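Local coordinates for nidogen-1 (Mus musculus, PDB 1GL4), which tightly binds laminin in basement membranes and also binds collagen IV and perlecan, this piece holding its first EGF-like module and the G2 beta-barrel, at residues N35-G38 with C43-E46; K57-V62 with Q66-F71; Q153-I158 with L164-E169; Y188-H193 with S203-T208. One frame throughout, in Å; residues are numbered along the deposited sequence.

How the contacts relate
Contact 1 lies in the EGF-like module, while contacts 2, 3 and 4 are hairpins of the G2 beta-barrel. The module meets the barrel through contacts 1 and 3, where Val44 CG1 packs on Ile158 CD1 at 3.9 Å. Contacts 2 and 3 adjoin through neighbouring parallel strands, 49-62 and 164-171, and Lys57 N probably donates to Thr168 O at 3.1 Å. Contact 4 sits across the chain's centre from contact 3, nearest atoms about 10 Å apart. The bound zinc ion, ligated by Asp159, His161 and His163 in the loop of contact 3, is about 6 Å from the Thr165 side chain; His77, involved in perlecan binding, is about 8 Å from that of Ile166.

Contact 1: N35-G38 with C43-E46; sequences NYTG and CVAE
Residues Tyr36 to Gly38 and Cys43 to Ala45 run antiparallel as a short hairpin, their axes 4.5 Å apart, with Thr37 and Val44 forming a hydrogen-bonded pair (Thr37 N to Val44 O 2.9 Å, Val44 N to Thr37 O 2.9 Å). The ladder is prolonged by a nearly straight bond from Glu46 N to Asn35 O (3.1 Å). Tyr36, with CG anti to its own carbonyl carbon (chi1 -75°), lays one ring face over Ala45 CA, 4.2 Å from the ring centroid, while its CE2 touches Ala45 CB at 3.9 Å. An alanine here would strip that cover from Ala45 and is likely to leave His18 without its stacking partner. Thr37 OG1 meets Val44 CG2 at 3.7 Å. Glu46 passes obliquely across Asn35, its OE1 3.4 Å from Asn35 CA, and its CG passes beside the methyl of Thr37. Gly38 has backbone angles at which a CB would jam against the preceding carbonyl. The hairpin belongs to the EGF-like module: Cys43 is disulfide-bonded to Cys32 at the end of strand 28-32, the Tyr36 ring stacks on His18, and Val44 leans on Ile158, just past strand 149-156 of the barrel.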
loop_
_atom_site.group_PDB
_atom_site.type_symbol
_atom_site.label_atom_id
_atom_site.label_comp_id
_atom_site.label_asym_id
_atom_site.label_seq_id
_atom_site.Cartn_x
_atom_site.Cartn_y
_atom_site.Cartn_z
ATOM N N ASN A 35 21.050 6.950 7.831
ATOM C CA ASN A 35 20.208 7.582 6.821
ATOM C C ASN A 35 19.590 6.613 5.805
ATOM O O ASN A 35 19.070 7.022 4.755
ATOM C CB ASN A 35 21.000 8.688 6.127
ATOM C CG ASN A 35 21.595 9.667 7.125
ATOM O OD1 ASN A 35 20.876 10.259 7.935
ATOM N ND2 ASN A 35 22.910 9.828 7.084
ATOM N N TYR A 36 19.651 5.327 6.130
ATOM C CA TYR A 36 19.059 4.284 5.299
ATOM C C TYR A 36 18.287 3.365 6.243
ATOM O O TYR A 36 18.651 3.238 7.413
ATOM C CB TYR A 36 20.136 3.483 4.553
ATOM C CG TYR A 36 20.750 4.223 3.384
ATOM C CD1 TYR A 36 21.627 5.287 3.589
ATOM C CD2 TYR A 36 20.412 3.893 2.070
ATOM C CE1 TYR A 36 22.150 6.009 2.514
ATOM C CE2 TYR A 36 20.928 4.609 0.990
ATOM C CZ TYR A 36 21.795 5.665 1.220
ATOM O OH TYR A 36 22.307 6.378 0.159
ATOM N N THR A 37 17.211 2.750 5.757
ATOM C CA THR A 37 16.436 1.838 6.600
ATOM C C THR A 37 16.318 0.482 5.913
ATOM O O THR A 37 16.383 0.392 4.686
ATOM C CB THR A 37 15.018 2.390 6.909
ATOM O OG1 THR A 37 14.279 2.546 5.692
ATOM C CG2 THR A 37 15.118 3.734 7.605
ATOM N N GLY A 38 16.154 -0.570 6.711
ATOM C CA GLY A 38 16.051 -1.911 6.165
ATOM C C GLY A 38 16.664 -2.924 7.115
ATOM O O GLY A 38 16.916 -2.609 8.276
ATOM N N CYS A 43 18.328 -2.255 1.788
ATOM C CA CYS A 43 18.260 -0.930 2.410
ATOM C C CYS A 43 17.774 0.128 1.418
ATOM O O CYS A 43 18.062 0.036 0.229
ATOM C CB CYS A 43 19.642 -0.508 2.933
ATOM S SG CYS A 43 20.453 -1.662 4.092
ATOM N N VAL A 44 17.033 1.121 1.914
ATOM C CA VAL A 44 16.545 2.223 1.080
ATOM C C VAL A 44 16.774 3.538 1.831
ATOM O O VAL A 44 16.745 3.572 3.063
ATOM C CB VAL A 44 15.035 2.085 0.742
ATOM C CG1 VAL A 44 14.797 0.828 -0.083
ATOM C CG2 VAL A 44 14.205 2.048 2.017
ATOM N N ALA A 45 17.018 4.615 1.088
ATOM C CA ALA A 45 17.266 5.925 1.684
ATOM C C ALA A 45 16.036 6.505 2.370
ATOM O O ALA A 45 14.923 6.393 1.862
ATOM C CB ALA A 45 17.760 6.895 0.614
ATOM N N GLU A 46 16.244 7.136 3.521
ATOM C CA GLU A 46 15.142 7.742 4.259
ATOM C C GLU A 46 14.491 8.846 3.423
ATOM O O GLU A 46 15.177 9.543 2.672
ATOM C CB GLU A 46 15.651 8.331 5.577
ATOM C CG GLU A 46 16.332 7.318 6.486
ATOM C CD GLU A 46 16.730 7.912 7.826
ATOM O OE1 GLU A 46 17.322 9.012 7.838
ATOM O OE2 GLU A 46 16.457 7.275 8.866
#

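Contact 2: K57-V62 with Q66-F71; sequences KGRIFV and QVPVVF
Phe71 O is approached by two groups of the opposite strand: Gly58 N donates to it at 2.8 Å, and Lys57 CA adds a C-H contact at 3.1 Å. Ile60 and Val69 form the next hydrogen-bonded pair. The Phe71 ring turns back across the strand, because its CG stands between backbone N and carbonyl carbon (chi1 55°), and one face covers Gly58, whose CA lies 4.1 Å from the ring centroid; a CB on that residue would collide with CZ. Nearer the turn, Pro68 meets two flat groups, on adjacent sides. Its CB sits over the middle of the Phe61 ring, 3.7 Å from the centroid, and its CG lies against a face of the Arg59 guanidinium, 3.7 Å from NH1. The Phe61 edge meets Gln66 O through CE2 at 3.4 Å. A serine in place of Phe61 would probably leave Pro68 CB and CD without their aromatic surface and open a gap beside Arg173. Where the strands part, a water carries the ladder on, accepting from Val62 N and donating to Val67 O. Ile60 and Phe71 pack inward on Leu102 and Ile94, as expected for an antiparallel hairpin in the wall of the GFP-like G2 barrel.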
loop_
_atom_site.group_PDB
_atom_site.type_symbol
_atom_site.label_atom_id
_atom_site.label_comp_id
_atom_site.label_asym_id
_atom_site.label_seq_id
_atom_site.Cartn_x
_atom_site.Cartn_y
_atom_site.Cartn_z
ATOM N N LYS A 57 -2.471 -13.350 -10.099
ATOM C CA LYS A 57 -3.268 -14.382 -10.757
ATOM C C LYS A 57 -4.358 -14.796 -9.784
ATOM O O LYS A 57 -4.136 -14.842 -8.571
ATOM C CB LYS A 57 -2.419 -15.607 -11.134
ATOM C CG LYS A 57 -2.041 -16.497 -9.965
ATOM C CD LYS A 57 -1.498 -17.860 -10.418
ATOM C CE LYS A 57 -0.176 -17.749 -11.168
ATOM N NZ LYS A 57 0.408 -19.101 -11.463
ATOM N N GLY A 58 -5.539 -15.089 -10.312
ATOM C CA GLY A 58 -6.631 -15.489 -9.449
ATOM C C GLY A 58 -7.610 -16.475 -10.063
ATOM O O GLY A 58 -7.710 -16.607 -11.283
ATOM N N ARG A 59 -8.315 -17.178 -9.184
ATOM C CA ARG A 59 -9.338 -18.158 -9.543
ATOM C C ARG A 59 -10.389 -17.879 -8.474
ATOM O O ARG A 59 -10.333 -18.434 -7.375
ATOM C CB ARG A 59 -8.788 -19.582 -9.397
ATOM C CG ARG A 59 -9.787 -20.692 -9.710
ATOM C CD ARG A 59 -9.184 -22.059 -9.399
ATOM N NE ARG A 59 -10.164 -23.142 -9.482
ATOM C CZ ARG A 59 -10.698 -23.588 -10.614
ATOM N NH1 ARG A 59 -10.347 -23.044 -11.773
ATOM N NH2 ARG A 59 -11.583 -24.577 -10.589
ATOM N N ILE A 60 -11.339 -17.008 -8.797
ATOM C CA ILE A 60 -12.349 -16.599 -7.829
ATOM C C ILE A 60 -13.814 -16.819 -8.194
ATOM O O ILE A 60 -14.286 -16.346 -9.229
ATOM C CB ILE A 60 -12.161 -15.098 -7.495
ATOM C CG1 ILE A 60 -10.754 -14.876 -6.928
ATOM C CG2 ILE A 60 -13.217 -14.641 -6.496
ATOM C CD1 ILE A 60 -10.374 -13.433 -6.755
ATOM N N PHE A 61 -14.531 -17.521 -7.320
ATOM C CA PHE A 61 -15.958 -17.763 -7.518
ATOM C C PHE A 61 -16.701 -16.563 -6.913
ATOM O O PHE A 61 -16.452 -16.202 -5.764
ATOM C CB PHE A 61 -16.412 -19.038 -6.791
ATOM C CG PHE A 61 -15.772 -20.311 -7.300
ATOM C CD1 PHE A 61 -14.499 -20.689 -6.882
ATOM C CD2 PHE A 61 -16.457 -21.140 -8.186
ATOM C CE1 PHE A 61 -13.915 -21.880 -7.335
ATOM C CE2 PHE A 61 -15.884 -22.333 -8.647
ATOM C CZ PHE A 61 -14.609 -22.702 -8.219
ATOM N N VAL A 62 -17.596 -15.945 -7.678
ATOM C CA VAL A 62 -18.360 -14.796 -7.187
ATOM C C VAL A 62 -19.786 -15.202 -6.805
ATOM O O VAL A 62 -20.479 -15.884 -7.569
ATOM C CB VAL A 62 -18.447 -13.673 -8.251
ATOM C CG1 VAL A 62 -19.265 -12.500 -7.710
ATOM C CG2 VAL A 62 -17.050 -13.203 -8.633
ATOM N N GLN A 66 -20.824 -21.362 -9.896
ATOM C CA GLN A 66 -20.090 -22.623 -9.833
ATOM C C GLN A 66 -18.908 -22.599 -10.801
ATOM O O GLN A 66 -18.128 -23.546 -10.869
ATOM C CB GLN A 66 -21.013 -23.803 -10.158
ATOM C CG GLN A 66 -22.185 -23.950 -9.194
ATOM C CD GLN A 66 -21.744 -24.017 -7.740
ATOM O OE1 GLN A 66 -20.969 -24.893 -7.353
ATOM N NE2 GLN A 66 -22.238 -23.087 -6.927
ATOM N N VAL A 67 -18.787 -21.514 -11.557
ATOM C CA VAL A 67 -17.682 -21.343 -12.497
ATOM C C VAL A 67 -16.901 -20.119 -12.024
ATOM O O VAL A 67 -17.464 -19.042 -11.842
ATOM C CB VAL A 67 -18.189 -21.107 -13.931
ATOM C CG1 VAL A 67 -17.009 -20.840 -14.860
ATOM C CG2 VAL A 67 -18.970 -22.325 -14.407
ATOM N N PRO A 68 -15.589 -20.265 -11.821
ATOM C CA PRO A 68 -14.808 -19.121 -11.355
ATOM C C PRO A 68 -14.296 -18.181 -12.439
ATOM O O PRO A 68 -14.185 -18.555 -13.608
ATOM C CB PRO A 68 -13.665 -19.793 -10.609
ATOM C CG PRO A 68 -13.359 -20.955 -11.519
ATOM C CD PRO A 68 -14.757 -21.480 -11.889
ATOM N N VAL A 69 -14.004 -16.948 -12.038
ATOM C CA VAL A 69 -13.431 -15.968 -12.950
ATOM C C VAL A 69 -11.932 -16.213 -12.792
ATOM O O VAL A 69 -11.420 -16.259 -11.672
ATOM C CB VAL A 69 -13.759 -14.524 -12.525
ATOM C CG1 VAL A 69 -13.033 -13.529 -13.435
ATOM C CG2 VAL A 69 -15.269 -14.299 -12.584
ATOM N N VAL A 70 -11.237 -16.385 -13.908
ATOM C CA VAL A 70 -9.811 -16.658 -13.871
ATOM C C VAL A 70 -9.006 -15.604 -14.607
ATOM O O VAL A 70 -9.353 -15.209 -15.717
ATOM C CB VAL A 70 -9.501 -18.040 -14.504
ATOM C CG1 VAL A 70 -8.009 -18.336 -14.429
ATOM C CG2 VAL A 70 -10.293 -19.126 -13.790
ATOM N N PHE A 71 -7.941 -15.128 -13.977
ATOM C CA PHE A 71 -7.085 -14.153 -14.625
ATOM C C PHE A 71 -5.634 -14.390 -14.237
ATOM O O PHE A 71 -5.322 -14.725 -13.096
ATOM C CB PHE A 71 -7.533 -12.720 -14.302
ATOM C CG PHE A 71 -7.622 -12.410 -12.834
ATOM C CD1 PHE A 71 -6.505 -11.971 -12.132
ATOM C CD2 PHE A 71 -8.833 -12.528 -12.160
ATOM C CE1 PHE A 71 -6.592 -11.650 -10.777
ATOM C CE2 PHE A 71 -8.931 -12.212 -10.804
ATOM C CZ PHE A 71 -7.807 -11.771 -10.112
HETATM O O HOH W 1 -17.553 -16.488 -10.571
#

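Contact 3: Q153-I158 with L164-E169; sequences QQFSGI and LTISTE
Phe155 and Ile166 form the tight side of this hairpin, lying alongside each other and pointing the same way. Ile166 CG1 sits 4.0 Å from the centroid of the Phe155 ring, displaced toward its rim, and CD1 touches CZ at 3.5 Å. The isoleucine reaches over the ring because its CG1 extends away from the backbone N (chi1 -179°). On the same inward side the Gln153 chain runs beside Thr168, CG to OG1 3.3 Å, and this layer continues onto Ile111 and Met115 of helix 107-115 and onto Val52 and Val56 of strand 49-62. The other side is more open. Ser167 and Ser156 are exposed, and Gln154 leads its amide away from the pair to Thr135, so little but backbone joins the strands there: Gln154 N to Ser167 O at 3.0 Å and Ser167 N to Gln154 O at 2.9 Å. Past this pair the regular ladder stops, and the register slips by one residue before Ile158 meets Leu164. Thr165 bridges the irregular part with its side chain. Its OG1 accepts from Ser156 N at 3.0 Å and donates to Gly157 O at 2.9 Å, a carbonyl that also receives a weak bond from Thr165 N. Two bonds of opposite sense thus probably fix the rotation of this hydroxyl. Beyond it, Ile158 CG1 packs on Leu164 CD1 at 3.8 Å. Together these features describe an antiparallel hairpin of the GFP-like G2 barrel, its strands joined by a loop whose Asp159, His161 and His163 bind the zinc ion.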
loop_
_atom_site.group_PDB
_atom_site.type_symbol
_atom_site.label_atom_id
_atom_site.label_comp_id
_atom_site.label_asym_id
_atom_site.label_seq_id
_atom_site.Cartn_x
_atom_site.Cartn_y
_atom_site.Cartn_z
ATOM N N GLN A 153 1.182 -14.287 -0.914
ATOM C CA GLN A 153 2.052 -13.284 -1.521
ATOM C C GLN A 153 3.507 -13.510 -1.136
ATOM O O GLN A 153 3.821 -13.747 0.032
ATOM C CB GLN A 153 1.613 -11.871 -1.105
ATOM C CG GLN A 153 0.406 -11.327 -1.887
ATOM C CD GLN A 153 -0.152 -10.027 -1.308
ATOM O OE1 GLN A 153 -0.687 -9.183 -2.034
ATOM N NE2 GLN A 153 -0.049 -9.873 0.000
ATOM N N GLN A 154 4.388 -13.449 -2.128
ATOM C CA GLN A 154 5.814 -13.633 -1.900
ATOM C C GLN A 154 6.562 -12.361 -2.272
ATOM O O GLN A 154 6.381 -11.823 -3.369
ATOM C CB GLN A 154 6.340 -14.801 -2.736
ATOM C CG GLN A 154 7.840 -15.047 -2.592
ATOM C CD GLN A 154 8.248 -15.419 -1.174
ATOM O OE1 GLN A 154 7.627 -16.278 -0.540
ATOM N NE2 GLN A 154 9.304 -14.782 -0.673
ATOM N N PHE A 155 7.389 -11.881 -1.346
ATOM C CA PHE A 155 8.182 -10.674 -1.549
ATOM C C PHE A 155 9.644 -11.105 -1.645
ATOM O O PHE A 155 10.150 -11.807 -0.762
ATOM C CB PHE A 155 7.981 -9.709 -0.380
ATOM C CG PHE A 155 6.552 -9.252 -0.209
ATOM C CD1 PHE A 155 5.579 -10.126 0.272
ATOM C CD2 PHE A 155 6.183 -7.952 -0.529
ATOM C CE1 PHE A 155 4.254 -9.708 0.431
ATOM C CE2 PHE A 155 4.862 -7.519 -0.374
ATOM C CZ PHE A 155 3.897 -8.401 0.107
ATOM N N SER A 156 10.323 -10.670 -2.700
ATOM C CA SER A 156 11.707 -11.079 -2.931
ATOM C C SER A 156 12.775 -9.987 -2.917
ATOM O O SER A 156 13.763 -10.081 -3.648
ATOM C CB SER A 156 11.783 -11.834 -4.265
ATOM O OG SER A 156 10.740 -12.787 -4.363
ATOM N N GLY A 157 12.578 -8.963 -2.095
ATOM C CA GLY A 157 13.548 -7.886 -2.000
ATOM C C GLY A 157 13.590 -6.939 -3.184
ATOM O O GLY A 157 12.665 -6.892 -4.001
ATOM N N ILE A 158 14.673 -6.172 -3.266
ATOM C CA ILE A 158 14.875 -5.205 -4.341
ATOM C C ILE A 158 15.581 -5.894 -5.506
ATOM O O ILE A 158 16.664 -6.457 -5.332
ATOM C CB ILE A 158 15.741 -4.028 -3.854
ATOM C CG1 ILE A 158 15.099 -3.395 -2.613
ATOM C CG2 ILE A 158 15.875 -2.981 -4.956
ATOM C CD1 ILE A 158 15.975 -2.374 -1.921
ATOM N N LEU A 164 10.951 -2.973 -5.724
ATOM C CA LEU A 164 10.675 -3.915 -4.640
ATOM C C LEU A 164 9.815 -4.937 -5.391
ATOM O O LEU A 164 9.188 -4.587 -6.398
ATOM C CB LEU A 164 9.864 -3.264 -3.514
ATOM C CG LEU A 164 10.627 -2.470 -2.437
ATOM C CD1 LEU A 164 11.435 -3.427 -1.583
ATOM C CD2 LEU A 164 11.533 -1.430 -3.073
ATOM N N THR A 165 9.775 -6.182 -4.926
ATOM C CA THR A 165 9.013 -7.212 -5.631
ATOM C C THR A 165 7.876 -7.858 -4.845
ATOM O O THR A 165 7.958 -8.018 -3.625
ATOM C CB THR A 165 9.955 -8.323 -6.120
ATOM O OG1 THR A 165 10.714 -8.825 -5.011
ATOM C CG2 THR A 165 10.909 -7.780 -7.180
ATOM N N ILE A 166 6.814 -8.234 -5.558
ATOM C CA ILE A 166 5.655 -8.867 -4.933
ATOM C C ILE A 166 4.846 -9.705 -5.924
ATOM O O ILE A 166 4.391 -9.207 -6.954
ATOM C CB ILE A 166 4.725 -7.807 -4.276
ATOM C CG1 ILE A 166 3.530 -8.492 -3.599
ATOM C CG2 ILE A 166 4.232 -6.812 -5.328
ATOM C CD1 ILE A 166 2.534 -7.519 -2.960
ATOM N N SER A 167 4.689 -10.986 -5.605
ATOM C CA SER A 167 3.923 -11.925 -6.426
ATOM C C SER A 167 2.634 -12.259 -5.662
ATOM O O SER A 167 2.691 -12.635 -4.491
ATOM C CB SER A 167 4.743 -13.198 -6.653
ATOM O OG SER A 167 4.002 -14.164 -7.374
ATOM N N THR A 168 1.481 -12.137 -6.319
ATOM C CA THR A 168 0.201 -12.397 -5.655
ATOM C C THR A 168 -0.636 -13.518 -6.272
ATOM O O THR A 168 -0.750 -13.628 -7.490
ATOM C CB THR A 168 -0.662 -11.110 -5.618
ATOM O OG1 THR A 168 0.061 -10.075 -4.937
ATOM C CG2 THR A 168 -1.991 -11.356 -4.885
ATOM N N GLU A 169 -1.223 -14.344 -5.409
ATOM C CA GLU A 169 -2.072 -15.453 -5.842
ATOM C C GLU A 169 -3.351 -15.445 -4.987
ATOM O O GLU A 169 -3.275 -15.427 -3.759
ATOM C CB GLU A 169 -1.307 -16.768 -5.671
ATOM C CG GLU A 169 -1.987 -17.982 -6.259
ATOM C CD GLU A 169 -1.072 -19.200 -6.294
ATOM O OE1 GLU A 169 -1.508 -20.248 -6.819
ATOM O OE2 GLU A 169 0.077 -19.107 -5.802
#

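Contact 4: Y188-H193 with S203-T208; sequences YTELYH and STREYT
Tyr188 and Arg205 stack across a splayed part of an antiparallel hairpin in the GFP-like G2 barrel, where strands 182-195 and 198-210 have drawn apart to 8.5 Å between axes and side chains fill the space between their backbones. The Tyr188 ring is carried into the opening by its first torsion, which sets CG between backbone N and carbonyl carbon (chi1 64°). Arg205 answers with a bend at chi3 that folds its end onto the ring: CD touches Tyr188 CG at 3.5 Å, NE stands over the ring centre, and the guanidinium lies flat against the face, planes 3° apart and centres 3.9 Å apart, a cation-pi stack. Glu190 comes in at about a right angle. Its carboxylate plane is turned 88° from the guanidinium, so the salt bridge rests on a single pair, Arg205 NH1 to Glu190 OE2 at 3.0 Å, met from above the carboxylate plane. The same NH1 also donates to Ser203 OG at 2.8 Å on its own strand. The other carboxylate oxygen, Glu190 OE1, takes a bond from Tyr192 OH at 2.7 Å, while the Tyr192 ring stacks on Trp114. With both oxygens engaged and a cation alongside, the buried Glu190 probably stays ionised. A water in the guanidinium plane donates to Glu190 OE2 and accepts from Arg205 NH2, adding a second, indirect link between the charges. Outward, strand 182-195 pairs with 248-261 and strand 198-210 with 221-232. A further water links a backbone carbonyl to a side chain across the gap, donating to Thr189 O at 2.8 Å and bonded to Ser203 OG at 2.7 Å.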
loop_
_atom_site.group_PDB
_atom_site.type_symbol
_atom_site.label_atom_id
_atom_site.label_comp_id
_atom_site.label_asym_id
_atom_site.label_seq_id
_atom_site.Cartn_x
_atom_site.Cartn_y
_atom_site.Cartn_z
ATOM N N TYR A 188 -9.289 2.066 11.342
ATOM C CA TYR A 188 -9.210 0.915 12.246
ATOM C C TYR A 188 -7.775 0.660 12.716
ATOM O O TYR A 188 -6.826 1.243 12.198
ATOM C CB TYR A 188 -9.739 -0.345 11.539
ATOM C CG TYR A 188 -8.920 -0.775 10.327
ATOM C CD1 TYR A 188 -7.825 -1.637 10.463
ATOM C CD2 TYR A 188 -9.229 -0.306 9.050
ATOM C CE1 TYR A 188 -7.058 -2.021 9.350
ATOM C CE2 TYR A 188 -8.466 -0.686 7.925
ATOM C CZ TYR A 188 -7.387 -1.543 8.086
ATOM O OH TYR A 188 -6.656 -1.949 6.988
ATOM N N THR A 189 -7.635 -0.206 13.713
ATOM C CA THR A 189 -6.327 -0.573 14.245
ATOM C C THR A 189 -6.213 -2.093 14.178
ATOM O O THR A 189 -7.225 -2.797 14.234
ATOM C CB THR A 189 -6.154 -0.128 15.726
ATOM O OG1 THR A 189 -7.136 -0.781 16.539
ATOM C CG2 THR A 189 -6.322 1.385 15.859
ATOM N N GLU A 190 -4.985 -2.588 14.042
ATOM C CA GLU A 190 -4.715 -4.028 13.970
ATOM C C GLU A 190 -3.516 -4.353 14.839
ATOM O O GLU A 190 -2.563 -3.576 14.893
ATOM C CB GLU A 190 -4.347 -4.466 12.551
ATOM C CG GLU A 190 -5.456 -4.558 11.547
ATOM C CD GLU A 190 -4.957 -5.200 10.261
ATOM O OE1 GLU A 190 -3.971 -4.681 9.694
ATOM O OE2 GLU A 190 -5.538 -6.220 9.825
ATOM N N LEU A 191 -3.548 -5.506 15.498
ATOM C CA LEU A 191 -2.428 -5.919 16.337
ATOM C C LEU A 191 -1.604 -6.997 15.637
ATOM O O LEU A 191 -2.141 -8.001 15.165
ATOM C CB LEU A 191 -2.928 -6.435 17.688
ATOM C CG LEU A 191 -3.668 -5.396 18.544
ATOM C CD1 LEU A 191 -4.081 -6.018 19.874
ATOM C CD2 LEU A 191 -2.770 -4.190 18.779
ATOM N N TYR A 192 -0.296 -6.769 15.569
ATOM C CA TYR A 192 0.624 -7.702 14.935
ATOM C C TYR A 192 1.516 -8.314 16.014
ATOM O O TYR A 192 2.313 -7.612 16.640
ATOM C CB TYR A 192 1.474 -6.976 13.878
ATOM C CG TYR A 192 0.703 -6.623 12.615
ATOM C CD1 TYR A 192 -0.285 -5.636 12.625
ATOM C CD2 TYR A 192 0.924 -7.317 11.427
ATOM C CE1 TYR A 192 -1.048 -5.350 11.469
ATOM C CE2 TYR A 192 0.171 -7.048 10.271
ATOM C CZ TYR A 192 -0.813 -6.066 10.300
ATOM O OH TYR A 192 -1.566 -5.815 9.167
ATOM N N HIS A 193 1.367 -9.622 16.218
ATOM C CA HIS A 193 2.125 -10.368 17.226
ATOM C C HIS A 193 3.386 -11.019 16.648
ATOM O O HIS A 193 3.323 -11.726 15.641
ATOM C CB HIS A 193 1.227 -11.446 17.844
ATOM C CG HIS A 193 -0.055 -10.911 18.404
ATOM N ND1 HIS A 193 -0.115 -10.210 19.590
ATOM C CD2 HIS A 193 -1.315 -10.917 17.906
ATOM C CE1 HIS A 193 -1.355 -9.804 19.797
ATOM N NE2 HIS A 193 -2.103 -10.218 18.790
ATOM N N SER A 203 -8.240 -10.019 12.624
ATOM C CA SER A 203 -9.083 -8.850 12.814
ATOM C C SER A 203 -10.458 -9.012 12.176
ATOM O O SER A 203 -10.578 -9.465 11.037
ATOM C CB SER A 203 -8.378 -7.618 12.226
ATOM O OG SER A 203 -9.230 -6.484 12.185
ATOM N N THR A 204 -11.490 -8.643 12.928
ATOM C CA THR A 204 -12.866 -8.713 12.450
ATOM C C THR A 204 -13.329 -7.270 12.275
ATOM O O THR A 204 -13.360 -6.510 13.241
ATOM C CB THR A 204 -13.775 -9.444 13.467
ATOM O OG1 THR A 204 -13.273 -10.770 13.686
ATOM C CG2 THR A 204 -15.208 -9.541 12.939
ATOM N N ARG A 205 -13.668 -6.892 11.042
ATOM C CA ARG A 205 -14.094 -5.529 10.740
ATOM C C ARG A 205 -15.346 -5.478 9.869
ATOM O O ARG A 205 -15.779 -6.489 9.317
ATOM C CB ARG A 205 -12.974 -4.775 10.004
ATOM C CG ARG A 205 -11.621 -4.803 10.681
ATOM C CD ARG A 205 -10.694 -3.739 10.088
ATOM N NE ARG A 205 -10.096 -4.110 8.806
ATOM C CZ ARG A 205 -9.044 -4.919 8.672
ATOM N NH1 ARG A 205 -8.469 -5.458 9.743
ATOM N NH2 ARG A 205 -8.538 -5.156 7.468
ATOM N N GLU A 206 -15.920 -4.288 9.736
ATOM C CA GLU A 206 -17.104 -4.127 8.908
ATOM C C GLU A 206 -16.797 -3.155 7.770
ATOM O O GLU A 206 -15.859 -2.362 7.852
ATOM C CB GLU A 206 -18.283 -3.604 9.740
ATOM C CG GLU A 206 -18.173 -2.146 10.143
ATOM C CD GLU A 206 -19.448 -1.598 10.776
ATOM O OE1 GLU A 206 -19.548 -0.360 10.912
ATOM O OE2 GLU A 206 -20.344 -2.395 11.139
ATOM N N TYR A 207 -17.583 -3.241 6.703
ATOM C CA TYR A 207 -17.432 -2.360 5.556
ATOM C C TYR A 207 -18.831 -2.046 5.041
ATOM O O TYR A 207 -19.773 -2.820 5.253
ATOM C CB TYR A 207 -16.570 -3.021 4.472
ATOM C CG TYR A 207 -17.093 -4.342 3.947
ATOM C CD1 TYR A 207 -17.904 -4.391 2.818
ATOM C CD2 TYR A 207 -16.783 -5.543 4.588
ATOM C CE1 TYR A 207 -18.398 -5.603 2.334
ATOM C CE2 TYR A 207 -17.279 -6.760 4.117
ATOM C CZ TYR A 207 -18.085 -6.781 2.994
ATOM O OH TYR A 207 -18.613 -7.971 2.545
ATOM N N THR A 208 -18.976 -0.903 4.386
ATOM C CA THR A 208 -20.276 -0.491 3.881
ATOM C C THR A 208 -20.361 -0.523 2.367
ATOM O O THR A 208 -19.435 -0.091 1.684
ATOM C CB THR A 208 -20.610 0.936 4.344
ATOM O OG1 THR A 208 -20.628 0.979 5.773
ATOM C CG2 THR A 208 -21.981 1.377 3.805
HETATM O O HOH W 2 -8.887 -4.999 14.439
HETATM O O HOH W 3 -5.760 -6.671 7.140
#